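Possible substrate binding protein of ABC transporter system (Rhodopseudomonas palustris, PDB 3N0X) probably binds branched-chain amino acids or related substrates in the periplasm for uptake by an ABC transporter. Local coordinates at residues 126-131 with 366-371; 215-220 with 244-249; 97-102 with 305-310. All blocks are in the same frame, centred on the assembly; numbering follows the deposited sequence.

Interaction 1 of 3, residues 126-131 with 366-371; sequences SSQDAI and MNIPIK
The side chain of I131 overlaps four residues of the 366-371 segment. Its CD1 meets P369 CD tip to tip at 3.6 Å, and the same methyl lies 3.6 Å from the backbone oxygen N367 O and 3.9 Å from I368 CD1. The second branch, CG2, points to the other end of the segment and rests against M366 CB at 4.0 Å. With chi2 at 164°, CD1 of I131 stands anti to CA, which extends that branch from the helix toward the proline. I368 is bent instead: with chi2 at -57° its CD1 comes nearer the helix, within 3.5 Å of Q128 CG. There the two side chains cross at about a right angle, so that the methylene stem of the glutamine, not its amide, does the packing. The amide is used elsewhere, with Q128 NE2 bonded to A335 O at the start of strand 335-345. In fold terms, the first turns of helix 126-137, which follows strand 119-121 of one α/β lobe of this type I periplasmic-binding-protein fold, are met by a C-terminal loop that has left the antiparallel sheet. An alanine in place of I131 would probably open a gap beside P369 CD and I368 CD1 and leave M366 CB without its methyl partner on the helix. S127 OG bonds to D108 OD2, and D129, pointing away from the loop, forms a salt bridge with R124. The loop has a further partner in R329, whose NH1 bonds to I368 O.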
loop_
_atom_site.group_PDB
_atom_site.type_symbol
_atom_site.label_atom_id
_atom_site.label_comp_id
_atom_site.label_asym_id
_atom_site.label_seq_id
_atom_site.Cartn_x
_atom_site.Cartn_y
_atom_site.Cartn_z
ATOM N N SER A 126 -0.460 -1.691 -6.299
ATOM C CA SER A 126 -1.153 -2.982 -6.246
ATOM C C SER A 126 -0.263 -4.133 -6.740
ATOM O O SER A 126 -0.370 -5.255 -6.254
ATOM C CB SER A 126 -2.455 -2.903 -7.029
ATOM O OG SER A 126 -3.376 -2.081 -6.339
ATOM N N SER A 127 0.635 -3.854 -7.674
ATOM C CA SER A 127 1.641 -4.863 -8.060
ATOM C C SER A 127 2.553 -5.265 -6.901
ATOM O O SER A 127 2.841 -6.466 -6.738
ATOM C CB SER A 127 2.458 -4.452 -9.286
ATOM O OG SER A 127 1.655 -4.576 -10.454
ATOM N N GLN A 128 3.014 -4.304 -6.089
ATOM C CA GLN A 128 3.794 -4.635 -4.894
ATOM C C GLN A 128 2.992 -5.556 -3.949
ATOM O O GLN A 128 3.536 -6.537 -3.420
ATOM C CB GLN A 128 4.304 -3.382 -4.192
ATOM C CG GLN A 128 5.538 -2.751 -4.943
ATOM C CD GLN A 128 5.851 -1.350 -4.427
ATOM O OE1 GLN A 128 4.955 -0.503 -4.345
ATOM N NE2 GLN A 128 7.102 -1.101 -4.111
ATOM N N ASP A 129 1.702 -5.258 -3.757
ATOM C CA ASP A 129 0.883 -6.149 -2.932
ATOM C C ASP A 129 0.900 -7.605 -3.485
ATOM O O ASP A 129 1.235 -8.559 -2.801
ATOM C CB ASP A 129 -0.536 -5.608 -2.800
ATOM C CG ASP A 129 -0.658 -4.517 -1.731
ATOM O OD1 ASP A 129 0.178 -4.492 -0.802
ATOM O OD2 ASP A 129 -1.647 -3.758 -1.786
ATOM N N ALA A 130 0.599 -7.754 -4.774
ATOM C CA ALA A 130 0.463 -9.064 -5.348
ATOM C C ALA A 130 1.786 -9.809 -5.394
ATOM O O ALA A 130 1.858 -10.984 -5.063
ATOM C CB ALA A 130 -0.169 -8.929 -6.775
ATOM N N ILE A 131 2.840 -9.104 -5.800
ATOM C CA ILE A 131 4.144 -9.689 -5.890
ATOM C C ILE A 131 4.683 -10.134 -4.522
ATOM O O ILE A 131 5.238 -11.236 -4.380
ATOM C CB ILE A 131 5.112 -8.700 -6.616
ATOM C CG1 ILE A 131 4.710 -8.586 -8.076
ATOM C CG2 ILE A 131 6.559 -9.149 -6.478
ATOM C CD1 ILE A 131 5.324 -7.380 -8.826
HETATM N N MSE A 366 12.061 -8.659 -4.407
HETATM C CA MSE A 366 10.873 -8.520 -5.260
HETATM C C MSE A 366 11.251 -7.733 -6.494
HETATM O O MSE A 366 11.858 -6.680 -6.374
HETATM C CB MSE A 366 9.745 -7.795 -4.537
HETATM C CG MSE A 366 9.203 -8.501 -3.281
HETATM SE SE MSE A 366 8.157 -7.390 -2.184
HETATM C CE MSE A 366 9.602 -6.291 -1.508
ATOM N N ASN A 367 10.932 -8.257 -7.665
ATOM C CA ASN A 367 11.117 -7.536 -8.931
ATOM C C ASN A 367 9.813 -6.813 -9.296
ATOM O O ASN A 367 8.828 -7.441 -9.721
ATOM C CB ASN A 367 11.487 -8.497 -10.064
ATOM C CG ASN A 367 11.668 -7.777 -11.383
ATOM O OD1 ASN A 367 12.214 -6.687 -11.422
ATOM N ND2 ASN A 367 11.209 -8.383 -12.464
ATOM N N ILE A 368 9.784 -5.494 -9.128
ATOM C CA ILE A 368 8.547 -4.732 -9.396
ATOM C C ILE A 368 8.667 -4.229 -10.853
ATOM O O ILE A 368 9.606 -3.472 -11.193
ATOM C CB ILE A 368 8.365 -3.551 -8.427
ATOM C CG1 ILE A 368 8.535 -4.024 -6.982
ATOM C CG2 ILE A 368 7.037 -2.858 -8.683
ATOM C CD1 ILE A 368 7.618 -5.125 -6.538
ATOM N N PRO A 369 7.727 -4.645 -11.727
ATOM C CA PRO A 369 7.835 -4.247 -13.140
ATOM C C PRO A 369 7.826 -2.725 -13.350
ATOM O O PRO A 369 7.208 -1.985 -12.566
ATOM C CB PRO A 369 6.583 -4.871 -13.786
ATOM C CG PRO A 369 5.598 -5.006 -12.689
ATOM C CD PRO A 369 6.383 -5.153 -11.391
ATOM N N ILE A 370 8.515 -2.280 -14.403
ATOM C CA ILE A 370 8.545 -0.883 -14.838
ATOM C C ILE A 370 7.577 -0.813 -16.029
ATOM O O ILE A 370 7.751 -1.514 -17.034
ATOM C CB ILE A 370 9.973 -0.469 -15.200
ATOM C CG1 ILE A 370 10.848 -0.493 -13.928
ATOM C CG2 ILE A 370 10.000 0.952 -15.865
ATOM C CD1 ILE A 370 12.357 -0.436 -14.128
ATOM N N LYS A 371 6.536 -0.007 -15.903
ATOM C CA LYS A 371 5.422 0.019 -16.854
ATOM C C LYS A 371 5.126 1.403 -17.397
ATOM O O LYS A 371 4.075 1.600 -18.011
ATOM C CB LYS A 371 4.161 -0.483 -16.147
ATOM C CG LYS A 371 4.303 -1.893 -15.548
#

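Interaction 2 of 3, residues 215-220 with 244-249; sequences PLTKLQ and YKRLPG
L216, Q220 and T217 face L247 and R246 where helix 215-221, the connection of a beta-alpha-beta crossover between the neighbouring parallel strands 202-207 and 229-233, meets a loop leading into strand 251-254. The close-packed part centres on L247, whose two methyls are split between two helix residues. L247 CD1 lies 3.8 Å from L216 CB, the leucines crossing at about a right angle, while L247 CD2 is 3.5 Å from Q220 NE2. L216 also touches V207, L231 and T233, so this side of the contact continues into the sheet. Q220 reaches the loop because its CG is anti to the backbone N (chi1 -175°) and the chain then bends at chi2. The side chains of Q220 and L247 run past each other in opposite directions, and Q220 NE2 donates to R246 O at 3.3 Å. That bond is long but nearly straight, with 175° at the hydrogen, and it lies on a carbonyl lone pair and in the glutamine amide plane. The solvent side is the exposed R246 side chain. T217 CG2 and Q220 CG approach its guanidinium obliquely, T217 CG2 at 3.5 Å from R246 NH2 and Q220 CG at 3.6 Å from R246 NH1, and its charge is matched by D221 through a salt bridge just beyond the segment. T217 sends its hydroxyl to D214, so the methyl is what it offers to the arginine. Solvent completes the link: Q220 NE2 also donates to a water at 2.9 Å, and that water donates to P248 O at 2.9 Å.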
loop_
_atom_site.group_PDB
_atom_site.type_symbol
_atom_site.label_atom_id
_atom_site.label_comp_id
_atom_site.label_asym_id
_atom_site.label_seq_id
_atom_site.Cartn_x
_atom_site.Cartn_y
_atom_site.Cartn_z
ATOM N N PRO A 215 -15.040 -13.716 0.580
ATOM C CA PRO A 215 -14.633 -15.043 0.082
ATOM C C PRO A 215 -13.799 -15.886 1.101
ATOM O O PRO A 215 -13.954 -17.086 1.126
ATOM C CB PRO A 215 -13.768 -14.721 -1.161
ATOM C CG PRO A 215 -13.299 -13.407 -0.933
ATOM C CD PRO A 215 -14.379 -12.642 -0.169
ATOM N N LEU A 216 -12.974 -15.272 1.930
ATOM C CA LEU A 216 -12.109 -16.082 2.828
ATOM C C LEU A 216 -12.925 -16.847 3.863
ATOM O O LEU A 216 -12.694 -18.046 4.084
ATOM C CB LEU A 216 -11.019 -15.233 3.491
ATOM C CG LEU A 216 -9.698 -14.980 2.708
ATOM C CD1 LEU A 216 -8.990 -16.283 2.313
ATOM C CD2 LEU A 216 -9.921 -14.129 1.489
ATOM N N THR A 217 -13.900 -16.166 4.474
ATOM C CA THR A 217 -14.795 -16.801 5.439
ATOM C C THR A 217 -15.641 -17.890 4.802
ATOM O O THR A 217 -15.807 -18.969 5.355
ATOM C CB THR A 217 -15.808 -15.765 6.028
ATOM O OG1 THR A 217 -15.089 -14.677 6.603
ATOM C CG2 THR A 217 -16.690 -16.425 7.055
ATOM N N LYS A 218 -16.212 -17.585 3.642
ATOM C CA LYS A 218 -17.046 -18.519 2.937
ATOM C C LYS A 218 -16.317 -19.745 2.417
ATOM O O LYS A 218 -16.844 -20.856 2.462
ATOM C CB LYS A 218 -17.831 -17.801 1.832
ATOM C CG LYS A 218 -18.841 -16.795 2.438
ATOM C CD LYS A 218 -19.471 -15.924 1.390
ATOM C CE LYS A 218 -20.581 -15.018 2.001
ATOM N NZ LYS A 218 -20.868 -13.867 1.096
ATOM N N LEU A 219 -15.073 -19.577 1.989
ATOM C CA LEU A 219 -14.268 -20.742 1.619
ATOM C C LEU A 219 -13.886 -21.553 2.884
ATOM O O LEU A 219 -13.948 -22.783 2.851
ATOM C CB LEU A 219 -12.983 -20.337 0.876
ATOM C CG LEU A 219 -13.183 -19.825 -0.541
ATOM C CD1 LEU A 219 -11.884 -19.216 -1.074
ATOM C CD2 LEU A 219 -13.737 -20.941 -1.442
ATOM N N GLN A 220 -13.483 -20.854 3.943
ATOM C CA GLN A 220 -13.142 -21.509 5.223
ATOM C C GLN A 220 -14.333 -22.328 5.755
ATOM O O GLN A 220 -14.142 -23.428 6.311
ATOM C CB GLN A 220 -12.677 -20.470 6.259
ATOM C CG GLN A 220 -12.171 -21.039 7.598
ATOM C CD GLN A 220 -10.792 -21.684 7.502
ATOM O OE1 GLN A 220 -10.564 -22.576 6.682
ATOM N NE2 GLN A 220 -9.868 -21.238 8.355
ATOM N N TYR A 244 -10.054 -11.871 9.974
ATOM C CA TYR A 244 -8.995 -12.853 9.872
ATOM C C TYR A 244 -8.809 -13.701 11.148
ATOM O O TYR A 244 -8.088 -14.688 11.122
ATOM C CB TYR A 244 -7.641 -12.190 9.539
ATOM C CG TYR A 244 -7.441 -11.518 8.164
ATOM C CD1 TYR A 244 -8.437 -10.742 7.552
ATOM C CD2 TYR A 244 -6.212 -11.555 7.558
ATOM C CE1 TYR A 244 -8.208 -10.116 6.331
ATOM C CE2 TYR A 244 -5.987 -10.930 6.346
ATOM C CZ TYR A 244 -6.979 -10.231 5.726
ATOM O OH TYR A 244 -6.777 -9.554 4.522
ATOM N N LYS A 245 -9.470 -13.333 12.249
ATOM C CA LYS A 245 -9.465 -14.150 13.457
ATOM C C LYS A 245 -10.105 -15.529 13.239
ATOM O O LYS A 245 -9.895 -16.439 14.034
ATOM C CB LYS A 245 -10.119 -13.392 14.640
ATOM C CG LYS A 245 -9.282 -12.182 15.052
ATOM C CD LYS A 245 -9.987 -11.270 16.081
ATOM C CE LYS A 245 -10.174 -11.920 17.409
ATOM N NZ LYS A 245 -10.823 -10.997 18.384
ATOM N N ARG A 246 -10.859 -15.683 12.151
ATOM C CA ARG A 246 -11.404 -16.978 11.733
ATOM C C ARG A 246 -10.413 -17.840 10.926
ATOM O O ARG A 246 -10.751 -18.982 10.587
ATOM C CB ARG A 246 -12.666 -16.747 10.887
ATOM C CG ARG A 246 -13.928 -16.354 11.711
ATOM C CD ARG A 246 -14.876 -17.547 11.951
ATOM N NE ARG A 246 -15.560 -17.972 10.714
ATOM C CZ ARG A 246 -15.219 -19.019 9.951
ATOM N NH1 ARG A 246 -14.195 -19.817 10.267
ATOM N NH2 ARG A 246 -15.915 -19.275 8.852
ATOM N N LEU A 247 -9.189 -17.329 10.693
ATOM C CA LEU A 247 -8.183 -17.971 9.827
ATOM C C LEU A 247 -6.828 -18.172 10.540
ATOM O O LEU A 247 -5.784 -17.707 10.052
ATOM C CB LEU A 247 -8.000 -17.108 8.567
ATOM C CG LEU A 247 -9.256 -16.806 7.728
ATOM C CD1 LEU A 247 -9.073 -15.607 6.782
ATOM C CD2 LEU A 247 -9.598 -18.082 6.987
ATOM N N PRO A 248 -6.825 -18.812 11.712
ATOM C CA PRO A 248 -5.575 -18.983 12.421
ATOM C C PRO A 248 -4.505 -19.656 11.557
ATOM O O PRO A 248 -4.790 -20.634 10.870
ATOM C CB PRO A 248 -5.967 -19.864 13.616
ATOM C CG PRO A 248 -7.216 -20.515 13.196
ATOM C CD PRO A 248 -7.929 -19.507 12.400
ATOM N N GLY A 249 -3.293 -19.115 11.575
ATOM C CA GLY A 249 -2.169 -19.700 10.875
ATOM C C GLY A 249 -2.079 -19.286 9.409
ATOM O O GLY A 249 -1.125 -19.663 8.736
HETATM O O HOH W 1 -7.197 -21.412 9.382
#

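Interaction 3 of 3, residues 97-102 with 305-310; sequences KKILIV and TDTEKL
A chi1 of -62° sets T307 OG1 anti to its own carbonyl carbon, and from there the hydroxyl donates to K97 O at 2.9 Å, with the donor tilted 20° from the carbonyl plane. On the other segment, chi2 of 163° carries I99 CD1 anti to CA and out to L310 CB, a carbon pair at 3.5 Å that is tighter than usual van der Waals contact. One water closes a second polar path: it accepts from I99 N at 2.9 Å and donates to T307 OG1 at 2.9 Å, so the threonine oxygen both gives and takes a bond. Two helix ends face each other here. K97 ends helix 83-96 in a Schellman motif, just before strand 100-102 of the six-stranded sheet in one α/β lobe, whereas T307 begins helix 307-314 after the N-cap residue D306. D306 OD2 accepts from K309 N at 3.0 Å, a capping bond. Inward from the hydroxyl the contact is apolar, with I99 also touching I76 and F120, and L310 resting on A298 and A302 of helix 283-302. K98 turns its ammonium group to Y69 O and A74 O.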
loop_
_atom_site.group_PDB
_atom_site.type_symbol
_atom_site.label_atom_id
_atom_site.label_comp_id
_atom_site.label_asym_id
_atom_site.label_seq_id
_atom_site.Cartn_x
_atom_site.Cartn_y
_atom_site.Cartn_z
ATOM N N LYS A 97 3.702 22.378 -13.195
ATOM C CA LYS A 97 5.132 22.084 -13.042
ATOM C C LYS A 97 5.521 22.016 -11.567
ATOM O O LYS A 97 6.481 22.620 -11.131
ATOM C CB LYS A 97 6.014 23.063 -13.818
ATOM C CG LYS A 97 5.825 22.995 -15.325
ATOM C CD LYS A 97 6.780 23.917 -16.052
ATOM C CE LYS A 97 6.605 23.837 -17.574
ATOM N NZ LYS A 97 7.616 24.721 -18.234
ATOM N N LYS A 98 4.736 21.235 -10.826
ATOM C CA LYS A 98 4.968 20.997 -9.410
ATOM C C LYS A 98 4.809 19.496 -9.123
ATOM O O LYS A 98 4.059 18.793 -9.792
ATOM C CB LYS A 98 4.051 21.884 -8.548
ATOM C CG LYS A 98 4.481 23.366 -8.508
ATOM C CD LYS A 98 3.726 24.161 -7.449
ATOM C CE LYS A 98 4.208 25.617 -7.308
ATOM N NZ LYS A 98 3.298 26.495 -6.509
ATOM N N ILE A 99 5.544 19.014 -8.133
ATOM C CA ILE A 99 5.526 17.607 -7.791
ATOM C C ILE A 99 4.262 17.236 -7.015
ATOM O O ILE A 99 3.797 17.985 -6.149
ATOM C CB ILE A 99 6.792 17.246 -7.003
ATOM C CG1 ILE A 99 8.006 17.265 -7.966
ATOM C CG2 ILE A 99 6.649 15.868 -6.327
ATOM C CD1 ILE A 99 9.294 17.326 -7.226
ATOM N N LEU A 100 3.757 16.045 -7.304
ATOM C CA LEU A 100 2.734 15.386 -6.508
ATOM C C LEU A 100 3.327 14.061 -6.027
ATOM O O LEU A 100 3.735 13.229 -6.842
ATOM C CB LEU A 100 1.496 15.135 -7.340
ATOM C CG LEU A 100 0.383 14.333 -6.638
ATOM C CD1 LEU A 100 -0.191 15.036 -5.408
ATOM C CD2 LEU A 100 -0.728 14.003 -7.621
ATOM N N ILE A 101 3.381 13.884 -4.710
ATOM C CA ILE A 101 3.799 12.622 -4.098
ATOM C C ILE A 101 2.512 11.873 -3.807
ATOM O O ILE A 101 1.656 12.319 -3.028
ATOM C CB ILE A 101 4.598 12.814 -2.786
ATOM C CG1 ILE A 101 5.963 13.486 -3.086
ATOM C CG2 ILE A 101 4.775 11.453 -2.100
ATOM C CD1 ILE A 101 6.675 13.985 -1.818
ATOM N N VAL A 102 2.342 10.745 -4.469
ATOM C CA VAL A 102 1.101 9.992 -4.365
ATOM C C VAL A 102 1.143 9.113 -3.121
ATOM O O VAL A 102 2.057 8.294 -2.941
ATOM C CB VAL A 102 0.798 9.189 -5.639
ATOM C CG1 VAL A 102 -0.499 8.319 -5.424
ATOM C CG2 VAL A 102 0.657 10.177 -6.840
ATOM N N THR A 305 13.340 24.437 -3.109
ATOM C CA THR A 305 12.035 23.899 -3.487
ATOM C C THR A 305 11.738 24.038 -4.994
ATOM O O THR A 305 10.624 23.747 -5.444
ATOM C CB THR A 305 10.895 24.495 -2.659
ATOM O OG1 THR A 305 10.828 25.899 -2.867
ATOM C CG2 THR A 305 11.099 24.239 -1.150
ATOM N N ASP A 306 12.727 24.464 -5.781
ATOM C CA ASP A 306 12.615 24.503 -7.247
ATOM C C ASP A 306 12.257 23.088 -7.744
ATOM O O ASP A 306 12.909 22.120 -7.361
ATOM C CB ASP A 306 13.946 24.924 -7.865
ATOM C CG ASP A 306 13.946 24.823 -9.360
ATOM O OD1 ASP A 306 13.337 25.691 -10.015
ATOM O OD2 ASP A 306 14.566 23.882 -9.918
ATOM N N THR A 307 11.230 22.988 -8.582
ATOM C CA THR A 307 10.768 21.677 -9.020
ATOM C C THR A 307 11.850 20.875 -9.744
ATOM O O THR A 307 12.024 19.711 -9.465
ATOM C CB THR A 307 9.517 21.792 -9.867
ATOM O OG1 THR A 307 8.475 22.374 -9.066
ATOM C CG2 THR A 307 9.067 20.422 -10.382
ATOM N N GLU A 308 12.589 21.474 -10.678
ATOM C CA GLU A 308 13.602 20.676 -11.378
ATOM C C GLU A 308 14.679 20.164 -10.415
ATOM O O GLU A 308 15.117 19.029 -10.534
ATOM C CB GLU A 308 14.244 21.447 -12.555
ATOM C CG GLU A 308 13.316 21.667 -13.751
ATOM C CD GLU A 308 12.790 20.370 -14.312
ATOM O OE1 GLU A 308 13.615 19.476 -14.662
ATOM O OE2 GLU A 308 11.556 20.245 -14.405
ATOM N N LYS A 309 15.043 20.964 -9.410
ATOM C CA LYS A 309 16.030 20.522 -8.416
ATOM C C LYS A 309 15.483 19.382 -7.552
ATOM O O LYS A 309 16.228 18.435 -7.206
ATOM C CB LYS A 309 16.520 21.698 -7.549
ATOM C CG LYS A 309 17.408 22.697 -8.306
ATOM C CD LYS A 309 17.830 23.848 -7.385
ATOM C CE LYS A 309 18.821 24.786 -8.076
ATOM N NZ LYS A 309 19.073 25.995 -7.292
ATOM N N LEU A 310 14.192 19.453 -7.242
ATOM C CA LEU A 310 13.537 18.406 -6.455
ATOM C C LEU A 310 13.459 17.095 -7.239
ATOM O O LEU A 310 13.765 16.032 -6.686
ATOM C CB LEU A 310 12.148 18.838 -5.988
ATOM C CG LEU A 310 12.159 19.876 -4.853
ATOM C CD1 LEU A 310 10.718 20.379 -4.589
ATOM C CD2 LEU A 310 12.834 19.293 -3.618
HETATM O O HOH W 2 7.446 20.768 -6.835
#

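How the interactions relate
Interactions 2 and 3 lie on opposite sides of the chain's centre, 44 Å apart between centres, one beside the four-stranded parallel sheet and the other in the lobe with the six-stranded sheet. Interaction 1 is more central: its centre is 11 Å from that of the chain, 26 Å from interaction 2 and 25 Å from interaction 3. None touches another, the nearest atoms of interactions 1 and 3 being about 9 Å apart. In sequence, interactions 1 and 3 alternate their segments, while both segments of interaction 2 fall within the span of each. A glycerol about 4 Å from the side chain of Q220, probably a crystallisation additive, does not by itself mark the substrate site.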